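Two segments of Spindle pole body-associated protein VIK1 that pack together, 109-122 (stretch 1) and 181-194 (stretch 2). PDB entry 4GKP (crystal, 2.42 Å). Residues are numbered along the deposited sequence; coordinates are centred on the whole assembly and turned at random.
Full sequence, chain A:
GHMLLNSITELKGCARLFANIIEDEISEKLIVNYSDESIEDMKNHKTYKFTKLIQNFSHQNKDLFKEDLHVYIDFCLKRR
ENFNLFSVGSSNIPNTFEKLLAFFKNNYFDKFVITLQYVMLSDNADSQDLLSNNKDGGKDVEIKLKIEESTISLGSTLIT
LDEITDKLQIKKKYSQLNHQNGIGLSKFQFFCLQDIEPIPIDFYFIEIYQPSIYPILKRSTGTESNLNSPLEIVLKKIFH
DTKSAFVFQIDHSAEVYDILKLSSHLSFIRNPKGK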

ATOM      1  N   PHE A 109       6.954 -11.703 -14.179  1.00 29.31           N
ATOM      2  CA  PHE A 109       6.610 -11.602 -15.608  1.00 31.70           C
ATOM      3  C   PHE A 109       6.621 -12.959 -16.326  1.00 33.92           C
ATOM      4  O   PHE A 109       6.071 -13.077 -17.412  1.00 31.97           O
ATOM      5  CB  PHE A 109       7.532 -10.607 -16.336  1.00 32.74           C
ATOM      6  CG  PHE A 109       7.100  -9.157 -16.227  1.00 34.09           C
ATOM      7  CD1 PHE A 109       6.303  -8.709 -15.170  1.00 34.93           C
ATOM      8  CD2 PHE A 109       7.523  -8.227 -17.173  1.00 35.21           C
ATOM      9  CE1 PHE A 109       5.923  -7.370 -15.076  1.00 37.56           C
ATOM     10  CE2 PHE A 109       7.145  -6.888 -17.088  1.00 37.82           C
ATOM     11  CZ  PHE A 109       6.348  -6.454 -16.033  1.00 36.78           C
ATOM     12  N   ASP A 110       7.226 -13.976 -15.702  1.00 34.76           N
ATOM     13  CA  ASP A 110       7.386 -15.277 -16.335  1.00 36.65           C
ATOM     14  C   ASP A 110       6.344 -16.291 -15.843  1.00 38.80           C
ATOM     15  O   ASP A 110       6.104 -17.311 -16.503  1.00 40.63           O
ATOM     16  CB  ASP A 110       8.819 -15.803 -16.138  1.00 38.62           C
ATOM     17  N   LYS A 111       5.711 -16.005 -14.706  1.00 34.55           N
ATOM     18  CA  LYS A 111       4.628 -16.850 -14.203  1.00 31.13           C
ATOM     19  C   LYS A 111       3.211 -16.255 -14.410  1.00 29.48           C
ATOM     20  O   LYS A 111       2.201 -16.973 -14.335  1.00 28.77           O
ATOM     21  CB  LYS A 111       4.864 -17.183 -12.731  1.00 32.70           C
ATOM     22  CG  LYS A 111       6.249 -17.759 -12.423  1.00 35.39           C
ATOM     23  N   PHE A 112       3.129 -14.956 -14.683  1.00 27.14           N
ATOM     24  CA  PHE A 112       1.823 -14.281 -14.722  1.00 26.78           C
ATOM     25  C   PHE A 112       1.718 -13.332 -15.895  1.00 25.72           C
ATOM     26  O   PHE A 112       2.710 -12.755 -16.311  1.00 26.02           O
ATOM     27  CB  PHE A 112       1.577 -13.455 -13.440  1.00 25.66           C
ATOM     28  CG  PHE A 112       1.614 -14.253 -12.160  1.00 24.43           C
ATOM     29  CD1 PHE A 112       2.807 -14.492 -11.506  1.00 23.93           C
ATOM     30  CD2 PHE A 112       0.434 -14.746 -11.587  1.00 24.43           C
ATOM     31  CE1 PHE A 112       2.829 -15.223 -10.312  1.00 24.22           C
ATOM     32  CE2 PHE A 112       0.451 -15.463 -10.400  1.00 23.43           C
ATOM     33  CZ  PHE A 112       1.658 -15.706  -9.757  1.00 22.86           C
ATOM     34  N   VAL A 113       0.511 -13.198 -16.441  1.00 25.34           N
ATOM     35  CA  VAL A 113       0.124 -12.000 -17.183  1.00 23.99           C
ATOM     36  C   VAL A 113      -0.485 -11.049 -16.138  1.00 24.48           C
ATOM     37  O   VAL A 113      -1.362 -11.447 -15.352  1.00 24.93           O
ATOM     38  CB  VAL A 113      -0.862 -12.329 -18.331  1.00 24.58           C
ATOM     39  CG1 VAL A 113      -1.600 -11.081 -18.831  1.00 22.54           C
ATOM     40  CG2 VAL A 113      -0.129 -13.030 -19.473  1.00 23.25           C
ATOM     41  N   ILE A 114       0.013  -9.814 -16.092  1.00 24.41           N
ATOM     42  CA  ILE A 114      -0.359  -8.874 -15.036  1.00 23.73           C
ATOM     43  C   ILE A 114      -0.890  -7.604 -15.665  1.00 23.73           C
ATOM     44  O   ILE A 114      -0.224  -7.016 -16.512  1.00 23.36           O
ATOM     45  CB  ILE A 114       0.838  -8.482 -14.125  1.00 23.86           C
ATOM     46  CG1 ILE A 114       1.606  -9.716 -13.644  1.00 22.18           C
ATOM     47  CG2 ILE A 114       0.343  -7.627 -12.937  1.00 23.67           C
ATOM     48  CD1 ILE A 114       2.975  -9.427 -13.049  1.00 22.04           C
ATOM     49  N   THR A 115      -2.086  -7.197 -15.254  1.00 23.84           N
ATOM     50  CA  THR A 115      -2.692  -5.961 -15.729  1.00 24.17           C
ATOM     51  C   THR A 115      -2.653  -4.896 -14.639  1.00 25.01           C
ATOM     52  O   THR A 115      -2.556  -5.210 -13.448  1.00 25.10           O
ATOM     53  CB  THR A 115      -4.178  -6.138 -16.133  1.00 24.51           C
ATOM     54  OG1 THR A 115      -4.969  -6.411 -14.972  1.00 24.10           O
ATOM     55  CG2 THR A 115      -4.350  -7.266 -17.102  1.00 24.61           C
ATOM     56  N   LEU A 116      -2.736  -3.636 -15.049  1.00 24.94           N
ATOM     57  CA  LEU A 116      -2.832  -2.548 -14.098  1.00 24.44           C
ATOM     58  C   LEU A 116      -3.959  -1.592 -14.489  1.00 24.43           C
ATOM     59  O   LEU A 116      -4.173  -1.314 -15.656  1.00 23.30           O
ATOM     60  CB  LEU A 116      -1.495  -1.814 -13.996  1.00 23.72           C
ATOM     61  CG  LEU A 116      -1.425  -0.495 -13.211  1.00 23.46           C
ATOM     62  CD1 LEU A 116      -1.734  -0.735 -11.734  1.00 23.97           C
ATOM     63  CD2 LEU A 116      -0.073   0.203 -13.392  1.00 22.19           C
ATOM     64  N   GLN A 117      -4.706  -1.142 -13.495  1.00 25.68           N
ATOM     65  CA  GLN A 117      -5.570   0.019 -13.625  1.00 26.45           C
ATOM     66  C   GLN A 117      -5.271   0.923 -12.446  1.00 26.69           C
ATOM     67  O   GLN A 117      -5.087   0.450 -11.330  1.00 26.98           O
ATOM     68  CB  GLN A 117      -7.025  -0.390 -13.586  1.00 26.38           C
ATOM     69  CG  GLN A 117      -7.482  -1.143 -14.817  1.00 28.66           C
ATOM     70  CD  GLN A 117      -8.856  -1.745 -14.612  1.00 30.53           C
ATOM     71  OE1 GLN A 117      -9.050  -2.596 -13.727  1.00 30.82           O
ATOM     72  NE2 GLN A 117      -9.831  -1.269 -15.387  1.00 29.31           N
ATOM     73  N   TYR A 118      -5.248   2.223 -12.686  1.00 27.44           N
ATOM     74  CA  TYR A 118      -4.765   3.168 -11.692  1.00 28.77           C
ATOM     75  C   TYR A 118      -5.662   4.401 -11.630  1.00 29.43           C
ATOM     76  O   TYR A 118      -5.723   5.180 -12.577  1.00 28.49           O
ATOM     77  CB  TYR A 118      -3.332   3.574 -12.066  1.00 30.17           C
ATOM     78  CG  TYR A 118      -2.572   4.400 -11.046  1.00 33.19           C
ATOM     79  CD1 TYR A 118      -2.919   4.396  -9.694  1.00 32.71           C
ATOM     80  CD2 TYR A 118      -1.463   5.138 -11.435  1.00 35.12           C
ATOM     81  CE1 TYR A 118      -2.203   5.121  -8.772  1.00 35.65           C
ATOM     82  CE2 TYR A 118      -0.741   5.876 -10.523  1.00 36.13           C
ATOM     83  CZ  TYR A 118      -1.114   5.863  -9.197  1.00 38.35           C
ATOM     84  OH  TYR A 118      -0.378   6.597  -8.302  1.00 40.75           O
ATOM     85  N   VAL A 119      -6.338   4.601 -10.508  1.00 30.41           N
ATOM     86  CA  VAL A 119      -7.182   5.778 -10.379  1.00 33.78           C
ATOM     87  C   VAL A 119      -6.940   6.592  -9.101  1.00 36.74           C
ATOM     88  O   VAL A 119      -6.590   6.044  -8.060  1.00 36.65           O
ATOM     89  CB  VAL A 119      -8.681   5.404 -10.440  1.00 35.27           C
ATOM     90  CG1 VAL A 119      -9.064   4.863 -11.818  1.00 33.22           C
ATOM     91  CG2 VAL A 119      -9.051   4.418  -9.338  1.00 34.40           C
ATOM     92  N   MET A 120      -7.152   7.903  -9.186  1.00 41.44           N
ATOM     93  CA  MET A 120      -7.378   8.715  -7.997  1.00 44.50           C
ATOM     94  C   MET A 120      -8.865   8.681  -7.619  1.00 44.15           C
ATOM     95  O   MET A 120      -9.725   8.976  -8.434  1.00 47.50           O
ATOM     96  CB  MET A 120      -6.914  10.155  -8.226  1.00 52.95           C
ATOM     97  CG  MET A 120      -6.721  10.927  -6.924  1.00 60.10           C
ATOM     98  SD  MET A 120      -7.403  12.596  -6.907  1.00 76.83           S
ATOM     99  CE  MET A 120      -9.124  12.308  -7.349  1.00 65.96           C
ATOM    100  N   LEU A 121      -9.167   8.293  -6.387  1.00 45.72           N
ATOM    101  CA  LEU A 121     -10.551   8.212  -5.911  1.00 48.54           C
ATOM    102  C   LEU A 121     -10.858   9.304  -4.886  1.00 51.76           C
ATOM    103  O   LEU A 121      -9.963   9.712  -4.142  1.00 52.43           O
ATOM    104  CB  LEU A 121     -10.809   6.856  -5.259  1.00 47.28           C
ATOM    105  CG  LEU A 121     -11.532   5.758  -6.017  1.00 48.48           C
ATOM    106  CD1 LEU A 121     -11.975   4.699  -5.018  1.00 49.22           C
ATOM    107  CD2 LEU A 121     -12.728   6.313  -6.773  1.00 48.72           C
ATOM    108  N   SER A 122     -12.116   9.751  -4.837  1.00 55.83           N
ATOM    109  CA  SER A 122     -12.575  10.763  -3.863  1.00 57.87           C
ATOM    110  C   SER A 122     -13.730  10.265  -3.000  1.00 62.49           C
ATOM    111  O   SER A 122     -14.140  10.924  -2.034  1.00 69.66           O
ATOM    112  CB  SER A 122     -12.981  12.054  -4.575  1.00 59.90           C
ATOM    113  OG  SER A 122     -11.831  12.798  -4.958  1.00 68.47           O
ATOM    114  N   ASN A 181      -5.362  14.678  -2.275  1.00 69.44           N
ATOM    115  CA  ASN A 181      -6.650  15.059  -2.850  1.00 68.78           C
ATOM    116  C   ASN A 181      -7.735  14.001  -2.588  1.00 71.23           C
ATOM    117  O   ASN A 181      -8.858  14.322  -2.170  1.00 76.80           O
ATOM    118  CB  ASN A 181      -6.502  15.345  -4.347  1.00 67.51           C
ATOM    119  N   GLY A 182      -7.389  12.743  -2.840  1.00 61.10           N
ATOM    120  CA  GLY A 182      -8.212  11.609  -2.449  1.00 54.01           C
ATOM    121  C   GLY A 182      -7.311  10.447  -2.060  1.00 50.14           C
ATOM    122  O   GLY A 182      -6.393  10.606  -1.247  1.00 51.29           O
ATOM    123  N   ILE A 183      -7.569   9.271  -2.625  1.00 45.48           N
ATOM    124  CA  ILE A 183      -6.630   8.156  -2.487  1.00 41.39           C
ATOM    125  C   ILE A 183      -6.126   7.693  -3.851  1.00 38.67           C
ATOM    126  O   ILE A 183      -6.809   7.855  -4.868  1.00 36.84           O
ATOM    127  CB  ILE A 183      -7.199   6.967  -1.679  1.00 40.91           C
ATOM    128  CG1 ILE A 183      -8.338   6.275  -2.429  1.00 42.87           C
ATOM    129  CG2 ILE A 183      -7.635   7.407  -0.292  1.00 40.85           C
ATOM    130  CD1 ILE A 183      -8.598   4.857  -1.968  1.00 45.12           C
ATOM    131  N   GLY A 184      -4.916   7.138  -3.861  1.00 37.36           N
ATOM    132  CA  GLY A 184      -4.373   6.459  -5.042  1.00 34.01           C
ATOM    133  C   GLY A 184      -4.813   5.013  -4.953  1.00 32.18           C
ATOM    134  O   GLY A 184      -4.595   4.362  -3.939  1.00 35.29           O
ATOM    135  N   LEU A 185      -5.465   4.518  -5.991  1.00 30.41           N
ATOM    136  CA  LEU A 185      -5.947   3.147  -6.009  1.00 29.73           C
ATOM    137  C   LEU A 185      -5.453   2.487  -7.292  1.00 29.56           C
ATOM    138  O   LEU A 185      -5.851   2.884  -8.399  1.00 27.96           O
ATOM    139  CB  LEU A 185      -7.479   3.097  -5.919  1.00 30.56           C
ATOM    140  CG  LEU A 185      -8.211   1.729  -5.948  1.00 33.14           C
ATOM    141  CD1 LEU A 185      -7.848   0.814  -4.797  1.00 30.10           C
ATOM    142  CD2 LEU A 185      -9.715   1.915  -5.928  1.00 34.96           C
ATOM    143  N   SER A 186      -4.544   1.528  -7.126  1.00 27.72           N
ATOM    144  CA  SER A 186      -4.039   0.708  -8.226  1.00 27.03           C
ATOM    145  C   SER A 186      -4.618  -0.688  -8.075  1.00 26.23           C
ATOM    146  O   SER A 186      -4.605  -1.257  -6.980  1.00 26.32           O
ATOM    147  CB  SER A 186      -2.514   0.591  -8.166  1.00 27.25           C
ATOM    148  OG  SER A 186      -1.879   1.786  -8.558  1.00 29.73           O
ATOM    149  N   LYS A 187      -5.134  -1.244  -9.161  1.00 25.81           N
ATOM    150  CA  LYS A 187      -5.593  -2.623  -9.135  1.00 25.45           C
ATOM    151  C   LYS A 187      -4.787  -3.448 -10.125  1.00 24.89           C
ATOM    152  O   LYS A 187      -4.786  -3.154 -11.324  1.00 24.10           O
ATOM    153  CB  LYS A 187      -7.074  -2.731  -9.468  1.00 25.45           C
ATOM    154  CG  LYS A 187      -7.551  -4.176  -9.471  1.00 26.04           C
ATOM    155  CD  LYS A 187      -8.948  -4.316 -10.036  1.00 26.75           C
ATOM    156  CE  LYS A 187      -9.340  -5.784 -10.119  1.00 26.37           C
ATOM    157  NZ  LYS A 187     -10.787  -5.907 -10.452  1.00 25.71           N
ATOM    158  N   PHE A 188      -4.090  -4.457  -9.612  1.00 22.34           N
ATOM    159  CA  PHE A 188      -3.334  -5.347 -10.468  1.00 21.65           C
ATOM    160  C   PHE A 188      -4.106  -6.661 -10.530  1.00 21.85           C
ATOM    161  O   PHE A 188      -4.559  -7.168  -9.513  1.00 22.04           O
ATOM    162  CB  PHE A 188      -1.930  -5.645  -9.902  1.00 19.74           C
ATOM    163  CG  PHE A 188      -1.021  -4.446  -9.755  1.00 18.13           C
ATOM    164  CD1 PHE A 188      -1.176  -3.548  -8.686  1.00 18.24           C
ATOM    165  CD2 PHE A 188       0.052  -4.264 -10.618  1.00 17.40           C
ATOM    166  CE1 PHE A 188      -0.302  -2.467  -8.520  1.00 17.87           C
ATOM    167  CE2 PHE A 188       0.931  -3.178 -10.463  1.00 18.29           C
ATOM    168  CZ  PHE A 188       0.765  -2.291  -9.406  1.00 17.54           C
ATOM    169  N   GLN A 189      -4.236  -7.226 -11.716  1.00 21.76           N
ATOM    170  CA  GLN A 189      -4.744  -8.578 -11.829  1.00 22.59           C
ATOM    171  C   GLN A 189      -3.603  -9.492 -12.240  1.00 22.79           C
ATOM    172  O   GLN A 189      -2.886  -9.208 -13.213  1.00 23.75           O
ATOM    173  CB  GLN A 189      -5.858  -8.657 -12.879  1.00 22.13           C
ATOM    174  CG  GLN A 189      -7.180  -8.018 -12.473  1.00 22.34           C
ATOM    175  CD  GLN A 189      -8.180  -8.041 -13.614  1.00 24.17           C
ATOM    176  OE1 GLN A 189      -7.910  -7.541 -14.730  1.00 26.62           O
ATOM    177  NE2 GLN A 189      -9.315  -8.642 -13.367  1.00 22.07           N
ATOM    178  N   PHE A 190      -3.446 -10.587 -11.505  1.00 22.88           N
ATOM    179  CA  PHE A 190      -2.454 -11.628 -11.821  1.00 23.14           C
ATOM    180  C   PHE A 190      -3.176 -12.827 -12.406  1.00 23.13           C
ATOM    181  O   PHE A 190      -4.023 -13.427 -11.724  1.00 22.20           O
ATOM    182  CB  PHE A 190      -1.718 -12.065 -10.553  1.00 21.59           C
ATOM    183  CG  PHE A 190      -0.644 -11.103 -10.100  1.00 21.90           C
ATOM    184  CD1 PHE A 190      -0.973  -9.925  -9.431  1.00 20.65           C
ATOM    185  CD2 PHE A 190       0.712 -11.393 -10.316  1.00 20.76           C
ATOM    186  CE1 PHE A 190       0.028  -9.058  -9.001  1.00 19.69           C
ATOM    187  CE2 PHE A 190       1.702 -10.523  -9.895  1.00 19.40           C
ATOM    188  CZ  PHE A 190       1.361  -9.353  -9.261  1.00 20.19           C
ATOM    189  N   PHE A 191      -2.894 -13.125 -13.675  1.00 23.28           N
ATOM    190  CA  PHE A 191      -3.444 -14.314 -14.341  1.00 24.06           C
ATOM    191  C   PHE A 191      -2.311 -15.343 -14.385  1.00 25.16           C
ATOM    192  O   PHE A 191      -1.316 -15.148 -15.086  1.00 26.20           O
ATOM    193  CB  PHE A 191      -3.986 -13.985 -15.753  1.00 22.80           C
ATOM    194  CG  PHE A 191      -5.154 -13.005 -15.767  1.00 22.84           C
ATOM    195  CD1 PHE A 191      -4.933 -11.617 -15.777  1.00 23.81           C
ATOM    196  CD2 PHE A 191      -6.470 -13.463 -15.814  1.00 22.40           C
ATOM    197  CE1 PHE A 191      -6.009 -10.723 -15.810  1.00 24.22           C
ATOM    198  CE2 PHE A 191      -7.541 -12.584 -15.829  1.00 22.39           C
ATOM    199  CZ  PHE A 191      -7.314 -11.210 -15.834  1.00 23.49           C
ATOM    200  N   CYS A 192      -2.433 -16.398 -13.583  1.00 26.84           N
ATOM    201  CA  CYS A 192      -1.365 -17.396 -13.445  1.00 28.08           C
ATOM    202  C   CYS A 192      -1.284 -18.267 -14.690  1.00 28.88           C
ATOM    203  O   CYS A 192      -2.311 -18.818 -15.146  1.00 29.07           O
ATOM    204  CB  CYS A 192      -1.553 -18.256 -12.188  1.00 29.97           C
ATOM    205  SG  CYS A 192      -0.210 -19.449 -11.981  1.00 35.31           S
ATOM    206  N   LEU A 193      -0.079 -18.370 -15.247  1.00 28.40           N
ATOM    207  CA  LEU A 193       0.128 -19.080 -16.516  1.00 31.36           C
ATOM    208  C   LEU A 193      -0.049 -20.598 -16.403  1.00 34.35           C
ATOM    209  O   LEU A 193      -0.299 -21.273 -17.408  1.00 35.94           O
ATOM    210  CB  LEU A 193       1.500 -18.756 -17.113  1.00 30.88           C
ATOM    211  CG  LEU A 193       1.616 -17.360 -17.733  1.00 31.44           C
ATOM    212  CD1 LEU A 193       3.074 -17.064 -18.059  1.00 31.65           C
ATOM    213  CD2 LEU A 193       0.718 -17.220 -18.961  1.00 29.07           C
ATOM    214  N   GLN A 194       0.063 -21.118 -15.182  1.00 35.33           N
ATOM    215  CA  GLN A 194      -0.211 -22.525 -14.912  1.00 37.33           C
ATOM    216  C   GLN A 194      -1.697 -22.907 -15.018  1.00 40.28           C
ATOM    217  O   GLN A 194      -2.019 -24.092 -15.087  1.00 42.35           O
ATOM    218  CB  GLN A 194       0.341 -22.903 -13.543  1.00 37.02           C
ATOM    219  CG  GLN A 194       1.855 -23.083 -13.547  1.00 36.85           C
TER
HETATM  220  O   HOH W   1      -6.080  -4.403 -13.361  1.00 28.10           O

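Strands 112-121 and 183-192 of VIK1 lie side by side as antiparallel neighbours in a sheet, their directions 164° apart; the two stretches bury 1247 Å² between them. Paired backbone hydrogen bonds join Val-113 to Phe-191, Thr-115 to Gln-189, Gln-117 to Lys-187, Val-119 to Leu-185 and Leu-121 to Ile-183; Leu-121 N to Ile-183 O, at 2.8 Å, is typical. The ladder runs one rung past the strand, where Leu-193 N donates to Lys-111 O at 2.8 Å. Between these pairs the alpha carbons draw closer, and CA-H...O contacts such as Ile-114 CA to Gln-189 O, 3.1 Å, fill the gaps.

The face carrying Phe-112, Ile-114, Leu-116, Phe-188 and Phe-190 is a run of interlocking rings and branches. All but the partly exposed Phe-112 are buried, which suits their apolar side chains. The edge of the Phe-190 ring meets the face of Phe-112, planes at 88°, with Phe-190 CD2 3.5 Å from Phe-112 CG. Ile-114 sets its methyl CG2 over the face of Phe-190, 4.2 Å from the ring centroid, and the same CG2 meets the edge of Phe-188, 4.1 Å from Phe-188 CD2. One branch thus plugs the hollow between two rings. Leu-116, with chi1 t, brings CD1 over the face of Phe-188, 3.8 Å from Phe-188 CZ; flat rings offer broad seats for these methyls. Further along, on stretch 2 the relief shrinks: small Ser-186 sits opposite Tyr-118, their alpha carbons 4.3 Å apart, and Ser-186 OG lies 3.0 Å from Tyr-118 CD1. Gly-184, opposite Met-120, has no side chain. Just before the strand, Gly-182 is different: an ideal CB would lie 1.8 Å from Leu-121 O and clash.

The other face is mixed. At one end Leu-121 CD1 meshes with Leu-185 CD2 at 3.7 Å, while Leu-121 CB rests 3.8 Å from Ile-183 CG1 and Val-119 CG2 lies 4.0 Å from Leu-185 CB. In the middle, Thr-115 OG1 lies 3.2 Å from Gln-189 OE1 and accepts a weak hydrogen bond from Gln-189 N at 3.4 Å. A water bridges Thr-115 OG1, 2.8 Å away, and Lys-187 O, to which it donates at 2.7 Å; it also donates weakly to Gln-117 OE1 at 3.5 Å. The extended Lys-187 chain passes Gln-117, Lys-187 CD 4.1 Å from Gln-117 OE1, before its end leads away to a partner elsewhere in the structure. Thr-115 CG2 meets the edge of Phe-191, 4.0 Å from Phe-191 CE1.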